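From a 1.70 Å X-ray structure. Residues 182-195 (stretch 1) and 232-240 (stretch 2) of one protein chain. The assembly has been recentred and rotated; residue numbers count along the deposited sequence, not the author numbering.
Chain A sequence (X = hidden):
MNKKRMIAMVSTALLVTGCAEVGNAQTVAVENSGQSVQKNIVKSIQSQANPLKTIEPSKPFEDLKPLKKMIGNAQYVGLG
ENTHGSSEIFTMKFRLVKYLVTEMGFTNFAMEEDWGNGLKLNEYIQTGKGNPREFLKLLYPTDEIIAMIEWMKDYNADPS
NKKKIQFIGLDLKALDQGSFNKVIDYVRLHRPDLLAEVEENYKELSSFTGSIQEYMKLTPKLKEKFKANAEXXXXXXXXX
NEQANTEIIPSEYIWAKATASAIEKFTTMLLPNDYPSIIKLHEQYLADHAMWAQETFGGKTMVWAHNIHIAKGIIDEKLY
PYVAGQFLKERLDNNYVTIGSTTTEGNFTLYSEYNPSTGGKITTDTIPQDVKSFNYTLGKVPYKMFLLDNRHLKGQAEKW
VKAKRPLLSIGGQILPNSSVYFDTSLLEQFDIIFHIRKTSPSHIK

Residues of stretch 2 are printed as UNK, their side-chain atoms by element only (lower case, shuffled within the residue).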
ATOM      1  N   LYS A 182     -19.606 -10.790  -7.673  1.00 19.50           N
ATOM      2  CA  LYS A 182     -18.981 -11.723  -6.750  1.00 19.93           C
ATOM      3  C   LYS A 182     -20.017 -12.089  -5.684  1.00 19.65           C
ATOM      4  O   LYS A 182     -20.197 -13.263  -5.341  1.00 20.28           O
ATOM      5  CB  LYS A 182     -17.766 -11.079  -6.082  1.00 20.86           C
ATOM      6  CG  LYS A 182     -16.898 -12.062  -5.319  1.00 24.07           C
ATOM      7  CD  LYS A 182     -16.097 -12.911  -6.295  1.00 26.45           C
ATOM      8  CE  LYS A 182     -15.186 -13.887  -5.573  1.00 29.38           C
ATOM      9  NZ  LYS A 182     -14.407 -14.713  -6.540  1.00 32.32           N
ATOM     10  N   VAL A 183     -20.707 -11.067  -5.180  1.00 18.18           N
ATOM     11  CA  VAL A 183     -21.734 -11.235  -4.149  1.00 18.56           C
ATOM     12  C   VAL A 183     -22.977 -11.908  -4.715  1.00 18.37           C
ATOM     13  O   VAL A 183     -23.448 -12.909  -4.181  1.00 20.91           O
ATOM     14  CB  VAL A 183     -22.189  -9.876  -3.548  1.00 17.14           C
ATOM     15  CG1 VAL A 183     -23.237 -10.122  -2.465  1.00 16.53           C
ATOM     16  CG2 VAL A 183     -21.001  -9.117  -2.974  1.00 15.92           C
ATOM     17  N   ILE A 184     -23.508 -11.341  -5.793  1.00 19.01           N
ATOM     18  CA  ILE A 184     -24.710 -11.871  -6.427  1.00 18.46           C
ATOM     19  C   ILE A 184     -24.577 -13.345  -6.807  1.00 20.22           C
ATOM     20  O   ILE A 184     -25.480 -14.144  -6.546  1.00 21.66           O
ATOM     21  CB  ILE A 184     -25.069 -11.081  -7.710  1.00 19.08           C
ATOM     22  CG1 ILE A 184     -25.377  -9.622  -7.372  1.00 21.83           C
ATOM     23  CG2 ILE A 184     -26.286 -11.713  -8.382  1.00 17.30           C
ATOM     24  CD1 ILE A 184     -26.609  -9.430  -6.518  1.00 27.73           C
ATOM     25  N   ASP A 185     -23.462 -13.693  -7.443  1.00 20.04           N
ATOM     26  CA  ASP A 185     -23.220 -15.069  -7.861  1.00 21.43           C
ATOM     27  C   ASP A 185     -23.283 -16.015  -6.674  1.00 22.53           C
ATOM     28  O   ASP A 185     -23.888 -17.082  -6.754  1.00 21.70           O
ATOM     29  CB  ASP A 185     -21.856 -15.193  -8.539  1.00 20.45           C
ATOM     30  CG  ASP A 185     -21.819 -14.528  -9.895  1.00 22.77           C
ATOM     31  OD1 ASP A 185     -22.897 -14.149 -10.395  1.00 25.27           O
ATOM     32  OD2 ASP A 185     -20.722 -14.394 -10.466  1.00 25.42           O
ATOM     33  N   TYR A 186     -22.657 -15.625  -5.569  1.00 22.61           N
ATOM     34  CA  TYR A 186     -22.669 -16.461  -4.378  1.00 23.42           C
ATOM     35  C   TYR A 186     -24.093 -16.681  -3.878  1.00 24.15           C
ATOM     36  O   TYR A 186     -24.483 -17.808  -3.576  1.00 25.24           O
ATOM     37  CB  TYR A 186     -21.835 -15.825  -3.265  1.00 24.18           C
ATOM     38  CG  TYR A 186     -22.027 -16.517  -1.934  1.00 24.78           C
ATOM     39  CD1 TYR A 186     -21.430 -17.747  -1.678  1.00 26.10           C
ATOM     40  CD2 TYR A 186     -22.851 -15.967  -0.957  1.00 24.85           C
ATOM     41  CE1 TYR A 186     -21.645 -18.417  -0.483  1.00 25.74           C
ATOM     42  CE2 TYR A 186     -23.079 -16.628   0.246  1.00 26.13           C
ATOM     43  CZ  TYR A 186     -22.475 -17.854   0.477  1.00 27.54           C
ATOM     44  OH  TYR A 186     -22.704 -18.523   1.659  1.00 28.17           O
ATOM     45  N   VAL A 187     -24.863 -15.600  -3.792  1.00 24.47           N
ATOM     46  CA  VAL A 187     -26.244 -15.670  -3.331  1.00 24.75           C
ATOM     47  C   VAL A 187     -27.114 -16.536  -4.240  1.00 26.62           C
ATOM     48  O   VAL A 187     -27.915 -17.336  -3.765  1.00 26.55           O
ATOM     49  CB  VAL A 187     -26.870 -14.263  -3.242  1.00 25.31           C
ATOM     50  CG1 VAL A 187     -28.352 -14.363  -2.880  1.00 25.61           C
ATOM     51  CG2 VAL A 187     -26.127 -13.439  -2.204  1.00 26.60           C
ATOM     52  N   ARG A 188     -26.954 -16.374  -5.549  1.00 28.02           N
ATOM     53  CA  ARG A 188     -27.743 -17.142  -6.511  1.00 30.01           C
ATOM     54  C   ARG A 188     -27.500 -18.646  -6.382  1.00 30.05           C
ATOM     55  O   ARG A 188     -28.399 -19.454  -6.612  1.00 31.18           O
ATOM     56  CB  ARG A 188     -27.412 -16.693  -7.937  1.00 29.54           C
ATOM     57  CG  ARG A 188     -28.253 -17.363  -9.018  1.00 30.72           C
ATOM     58  CD  ARG A 188     -28.003 -16.736 -10.383  1.00 31.98           C
ATOM     59  NE  ARG A 188     -26.599 -16.823 -10.768  1.00 34.24           N
ATOM     60  CZ  ARG A 188     -25.825 -15.776 -11.040  1.00 33.68           C
ATOM     61  NH1 ARG A 188     -26.314 -14.541 -10.974  1.00 31.45           N
ATOM     62  NH2 ARG A 188     -24.558 -15.965 -11.376  1.00 33.30           N
ATOM     63  N   LEU A 189     -26.281 -19.009  -6.003  1.00 29.98           N
ATOM     64  CA  LEU A 189     -25.902 -20.406  -5.866  1.00 31.71           C
ATOM     65  C   LEU A 189     -26.169 -21.000  -4.488  1.00 32.36           C
ATOM     66  O   LEU A 189     -26.724 -22.097  -4.369  1.00 33.80           O
ATOM     67  CB  LEU A 189     -24.419 -20.558  -6.213  1.00 31.41           C
ATOM     68  CG  LEU A 189     -23.697 -21.895  -6.029  1.00 32.71           C
ATOM     69  CD1 LEU A 189     -24.393 -22.998  -6.808  1.00 33.91           C
ATOM     70  CD2 LEU A 189     -22.265 -21.733  -6.508  1.00 32.96           C
ATOM     71  N   HIS A 190     -25.791 -20.268  -3.448  1.00 32.93           N
ATOM     72  CA  HIS A 190     -25.942 -20.759  -2.081  1.00 33.36           C
ATOM     73  C   HIS A 190     -27.118 -20.243  -1.266  1.00 33.41           C
ATOM     74  O   HIS A 190     -27.621 -20.968  -0.413  1.00 34.46           O
ATOM     75  CB  HIS A 190     -24.638 -20.512  -1.322  1.00 33.70           C
ATOM     76  CG  HIS A 190     -23.479 -21.297  -1.855  1.00 36.05           C
ATOM     77  ND1 HIS A 190     -23.299 -22.636  -1.582  1.00 36.48           N
ATOM     78  CD2 HIS A 190     -22.459 -20.936  -2.668  1.00 35.76           C
ATOM     79  CE1 HIS A 190     -22.213 -23.068  -2.203  1.00 37.29           C
ATOM     80  NE2 HIS A 190     -21.686 -22.057  -2.867  1.00 37.64           N
ATOM     81  N   ARG A 191     -27.557 -19.011  -1.506  1.00 32.50           N
ATOM     82  CA  ARG A 191     -28.682 -18.470  -0.750  1.00 32.81           C
ATOM     83  C   ARG A 191     -29.736 -17.928  -1.719  1.00 32.84           C
ATOM     84  O   ARG A 191     -30.022 -16.730  -1.746  1.00 31.48           O
ATOM     85  CB  ARG A 191     -28.194 -17.366   0.201  1.00 32.50           C
ATOM     86  CG  ARG A 191     -26.854 -17.685   0.859  1.00 34.38           C
ATOM     87  CD  ARG A 191     -26.532 -16.783   2.036  1.00 36.88           C
ATOM     88  NE  ARG A 191     -27.330 -17.128   3.209  1.00 39.25           N
ATOM     89  CZ  ARG A 191     -27.028 -16.774   4.455  1.00 40.71           C
ATOM     90  NH1 ARG A 191     -25.939 -16.059   4.706  1.00 40.20           N
ATOM     91  NH2 ARG A 191     -27.818 -17.140   5.455  1.00 41.60           N
ATOM     92  N   PRO A 192     -30.346 -18.823  -2.515  1.00 33.52           N
ATOM     93  CA  PRO A 192     -31.373 -18.504  -3.513  1.00 33.36           C
ATOM     94  C   PRO A 192     -32.607 -17.737  -3.039  1.00 33.90           C
ATOM     95  O   PRO A 192     -33.238 -17.041  -3.830  1.00 34.29           O
ATOM     96  CB  PRO A 192     -31.726 -19.876  -4.085  1.00 33.18           C
ATOM     97  CG  PRO A 192     -31.507 -20.794  -2.918  1.00 34.53           C
ATOM     98  CD  PRO A 192     -30.190 -20.284  -2.383  1.00 33.52           C
ATOM     99  N   ASP A 193     -32.954 -17.868  -1.764  1.00 34.45           N
ATOM    100  CA  ASP A 193     -34.123 -17.181  -1.239  1.00 34.92           C
ATOM    101  C   ASP A 193     -33.900 -15.684  -1.029  1.00 34.34           C
ATOM    102  O   ASP A 193     -34.845 -14.930  -0.790  1.00 35.45           O
ATOM    103  CB  ASP A 193     -34.565 -17.818   0.079  1.00 37.56           C
ATOM    104  CG  ASP A 193     -35.106 -19.228  -0.103  1.00 40.21           C
ATOM    105  OD1 ASP A 193     -34.371 -20.083  -0.641  1.00 41.12           O
ATOM    106  OD2 ASP A 193     -36.270 -19.477   0.284  1.00 42.32           O
ATOM    107  N   LEU A 194     -32.650 -15.252  -1.130  1.00 33.00           N
ATOM    108  CA  LEU A 194     -32.320 -13.846  -0.933  1.00 31.72           C
ATOM    109  C   LEU A 194     -31.935 -13.142  -2.223  1.00 30.51           C
ATOM    110  O   LEU A 194     -31.779 -11.922  -2.242  1.00 29.72           O
ATOM    111  CB  LEU A 194     -31.172 -13.715   0.068  1.00 32.28           C
ATOM    112  CG  LEU A 194     -31.361 -14.404   1.418  1.00 33.42           C
ATOM    113  CD1 LEU A 194     -30.096 -14.249   2.235  1.00 33.67           C
ATOM    114  CD2 LEU A 194     -32.555 -13.809   2.147  1.00 34.51           C
ATOM    115  N   LEU A 195     -31.785 -13.907  -3.298  1.00 28.36           N
ATOM    116  CA  LEU A 195     -31.397 -13.345  -4.585  1.00 27.72           C
ATOM    117  C   LEU A 195     -32.221 -12.129  -4.992  1.00 27.85           C
ATOM    118  O   LEU A 195     -31.671 -11.094  -5.373  1.00 27.08           O
ATOM    119  CB  LEU A 195     -31.494 -14.417  -5.667  1.00 26.29           C
ATOM    120  CG  LEU A 195     -31.048 -14.036  -7.079  1.00 26.52           C
ATOM    121  CD1 LEU A 195     -29.643 -13.443  -7.067  1.00 24.05           C
ATOM    122  CD2 LEU A 195     -31.093 -15.288  -7.941  1.00 27.12           C
ATOM    123  N   UNK A 232     -27.757  -3.415   4.262  1.00 24.43           N
ATOM    124  CA  UNK A 232     -28.776  -4.462   4.286  1.00 25.47           C
ATOM    125  C   UNK A 232     -28.217  -5.784   3.766  1.00 24.47           C
ATOM    126  O   UNK A 232     -28.350  -6.823   4.412  1.00 24.54           O
ATOM    127  n   UNK A 232     -32.878  -1.051   2.865  1.00 39.87           N
ATOM    128  c   UNK A 232     -32.792  -2.338   3.173  1.00 38.97           C
ATOM    129  n   UNK A 232     -32.386  -3.214   2.261  1.00 38.21           N
ATOM    130  c   UNK A 232     -31.192  -4.948   3.570  1.00 32.26           C
ATOM    131  n   UNK A 232     -33.097  -2.740   4.397  1.00 40.06           N
ATOM    132  c   UNK A 232     -32.231  -4.648   2.496  1.00 35.14           C
ATOM    133  c   UNK A 232     -29.973  -4.043   3.428  1.00 27.49           C
ATOM    134  N   UNK A 233     -27.587  -5.743   2.601  1.00 22.03           N
ATOM    135  CA  UNK A 233     -27.012  -6.948   2.017  1.00 22.18           C
ATOM    136  C   UNK A 233     -25.858  -7.515   2.844  1.00 21.87           C
ATOM    137  O   UNK A 233     -25.734  -8.729   2.979  1.00 21.01           O
ATOM    138  c   UNK A 233     -26.511  -6.694   0.588  1.00 21.78           C
ATOM    139  c   UNK A 233     -27.643  -6.144  -0.260  1.00 22.64           C
ATOM    140  c   UNK A 233     -25.973  -7.988  -0.010  1.00 22.90           C
ATOM    141  N   UNK A 234     -25.014  -6.645   3.392  1.00 23.23           N
ATOM    142  CA  UNK A 234     -23.890  -7.110   4.204  1.00 24.65           C
ATOM    143  C   UNK A 234     -24.440  -7.860   5.412  1.00 26.18           C
ATOM    144  O   UNK A 234     -23.907  -8.896   5.797  1.00 26.43           O
ATOM    145  c   UNK A 234     -23.023  -5.932   4.654  1.00 24.31           C
ATOM    146  N   UNK A 235     -25.511  -7.334   6.001  1.00 28.58           N
ATOM    147  CA  UNK A 235     -26.136  -7.971   7.155  1.00 30.19           C
ATOM    148  C   UNK A 235     -26.603  -9.370   6.780  1.00 30.22           C
ATOM    149  O   UNK A 235     -26.356 -10.340   7.498  1.00 30.81           O
ATOM    150  n   UNK A 235     -25.468  -3.228  11.917  1.00 42.91           N
ATOM    151  c   UNK A 235     -27.343  -7.155   7.624  1.00 31.92           C
ATOM    152  n   UNK A 235     -26.152  -4.626  10.220  1.00 40.18           N
ATOM    153  n   UNK A 235     -25.388  -5.506  12.204  1.00 41.42           N
ATOM    154  c   UNK A 235     -26.407  -5.928   9.608  1.00 38.79           C
ATOM    155  c   UNK A 235     -27.006  -5.796   8.212  1.00 35.62           C
ATOM    156  c   UNK A 235     -25.670  -4.455  11.446  1.00 40.97           C
ATOM    157  N   UNK A 236     -27.276  -9.457   5.641  1.00 30.05           N
ATOM    158  CA  UNK A 236     -27.817 -10.716   5.137  1.00 31.23           C
ATOM    159  C   UNK A 236     -26.755 -11.790   4.941  1.00 30.94           C
ATOM    160  O   UNK A 236     -27.058 -12.980   4.968  1.00 30.99           O
ATOM    161  c   UNK A 236     -30.947 -10.329   4.442  1.00 31.78           C
ATOM    162  c   UNK A 236     -28.529 -10.467   3.804  1.00 30.56           C
ATOM    163  c   UNK A 236     -30.102  -9.155   2.398  1.00 32.19           C
ATOM    164  c   UNK A 236     -29.777  -9.581   3.818  1.00 31.49           C
ATOM    165  N   UNK A 237     -25.511 -11.370   4.758  1.00 31.86           N
ATOM    166  CA  UNK A 237     -24.434 -12.317   4.538  1.00 31.52           C
ATOM    167  C   UNK A 237     -23.442 -12.421   5.687  1.00 32.85           C
ATOM    168  O   UNK A 237     -22.394 -13.047   5.547  1.00 32.81           O
ATOM    169  c   UNK A 237     -23.706 -11.398   0.834  1.00 31.64           C
ATOM    170  c   UNK A 237     -25.100 -13.300   1.672  1.00 34.52           C
ATOM    171  c   UNK A 237     -23.691 -11.954   3.251  1.00 32.03           C
ATOM    172  c   UNK A 237     -24.548 -11.911   1.982  1.00 33.20           C
ATOM    173  N   UNK A 238     -23.764 -11.823   6.826  1.00 34.23           N
ATOM    174  CA  UNK A 238     -22.847 -11.866   7.953  1.00 36.14           C
ATOM    175  C   UNK A 238     -22.841 -13.243   8.609  1.00 36.59           C
ATOM    176  O   UNK A 238     -21.916 -13.581   9.348  1.00 36.97           O
ATOM    177  c   UNK A 238     -23.223 -10.796   8.988  1.00 37.01           C
ATOM    178  c   UNK A 238     -21.328  -9.033  11.872  1.00 38.56           C
ATOM    179  c   UNK A 238     -22.476  -9.355  10.924  1.00 38.63           C
ATOM    180  n   UNK A 238     -21.590  -7.808  12.687  1.00 41.31           N
ATOM    181  c   UNK A 238     -22.156 -10.570  10.058  1.00 38.31           C
ATOM    182  N   UNK A 239     -23.854 -14.044   8.293  1.00 38.57           N
ATOM    183  CA  UNK A 239     -24.008 -15.367   8.880  1.00 40.83           C
ATOM    184  C   UNK A 239     -24.206 -15.137  10.362  1.00 42.20           C
ATOM    185  O   UNK A 239     -23.395 -15.525  11.208  1.00 42.69           O
ATOM    186  o   UNK A 239     -22.389 -18.173   7.253  1.00 42.07           O
ATOM    187  o   UNK A 239     -23.677 -16.598   6.430  1.00 39.59           O
ATOM    188  c   UNK A 239     -22.960 -17.065   7.334  1.00 40.46           C
ATOM    189  c   UNK A 239     -22.786 -16.240   8.593  1.00 40.74           C
ATOM    190  N   UNK A 240     -25.317 -14.474  10.645  1.00 43.25           N
ATOM    191  CA  UNK A 240     -25.697 -14.116  11.994  1.00 43.75           C
ATOM    192  C   UNK A 240     -27.218 -14.225  12.091  1.00 44.61           C
ATOM    193  O   UNK A 240     -27.828 -15.031  11.394  1.00 45.05           O
ATOM    194  o   UNK A 240     -24.796  -9.960  13.059  1.00 47.81           O
ATOM    195  c   UNK A 240     -25.238 -12.684  12.261  1.00 44.98           C
ATOM    196  c   UNK A 240     -25.535 -12.143  13.640  1.00 45.41           C
ATOM    197  o   UNK A 240     -24.067 -10.793  14.958  1.00 46.20           O
ATOM    198  c   UNK A 240     -24.740 -10.879  13.907  1.00 46.34           C
TER

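Position 232 carries seven side-chain atoms: three carbons in a row, a nitrogen, then a carbon bearing two more nitrogens. That guanidinium identifies Arg232. Its side chain stays out of reach of stretch 1 and is exposed, as suits a long, charged group that keeps its charge in solvent.

Position 233 has three carbons, the first carrying the other two, and one of the two methyls lies near Val183 CG1. Branching at CB with no further atoms means valine. The methyl is CG1 of Val233, 4.3 Å from Val183 CG1. The residue is buried, and a compact apolar side chain fits there without leaving a polar group unpaired.

At position 234 a single carbon follows CA, so the residue is Ala234. Its CB points away from stretch 1 and takes no part in the contact; so small a side chain suits a helical position well.

Position 235 repeats the pattern of three carbons, a nitrogen and a carbon with two nitrogens, and is Arg235. It too is exposed and out of reach of stretch 1, its guanidinium left free of the apolar contact.

Four carbons, forked at the second, occupy position 236, and its CB lies 4.4 Å from Leu194 CD1. A fork one carbon beyond CB distinguishes leucine from isoleucine, so this is Leu236. The residue suits its place by offering apolar carbon to the apolar side chain of Leu194.

Position 237 again shows four carbons forked at the second. The end of this side chain comes nearer to stretch 1 than its sideways CA-to-CB bond suggests, reaching Val183, Tyr186, Val187 and Arg191. It is Leu237, with chi1 m and chi2 t. Its CD1 is 3.6 Å from Val183 CG1, while its CD2 lies 4.0 Å from Val187 CG2 and 4.1 Å from Tyr186 CE2, at the edge of the ring. The forked end lets one residue meet several neighbours.

Position 238 has four carbons in a row ending in nitrogen: Lys238. The chain is extended, every chi near t, and CB points away from stretch 1, leaving the amine exposed.

At position 239 there are two carbons, the second carrying two oxygens, one of which faces Arg191 NH1. This short carboxylate is Asp239. Its OD1 lies 2.9 Å from Arg191 NH1 in a salt bridge, its negative charge answering the positive guanidinium.

Position 240 adds one carbon before its two oxygens, giving Glu240. This exposed acid stays out of reach of stretch 1, but its charge suits the neighbourhood of Lys238: OE1 of Glu240 forms a long salt bridge of 3.9 Å with Lys238 NZ.

The contact joins an apolar patch to a charged margin. Leu237 packs against Val183, Tyr186 and Val187 of the helix, while Leu236 meets Leu194 in the turn that follows. Arg191 links the two parts: its CD lies 3.8 Å from Leu237 CD2, and its guanidinium continues to Asp239. No hydrogen bond crosses between the stretches, so packing and one salt bridge characterise their meeting.

Stretch 2, residues 232-240: RVARLLKDE
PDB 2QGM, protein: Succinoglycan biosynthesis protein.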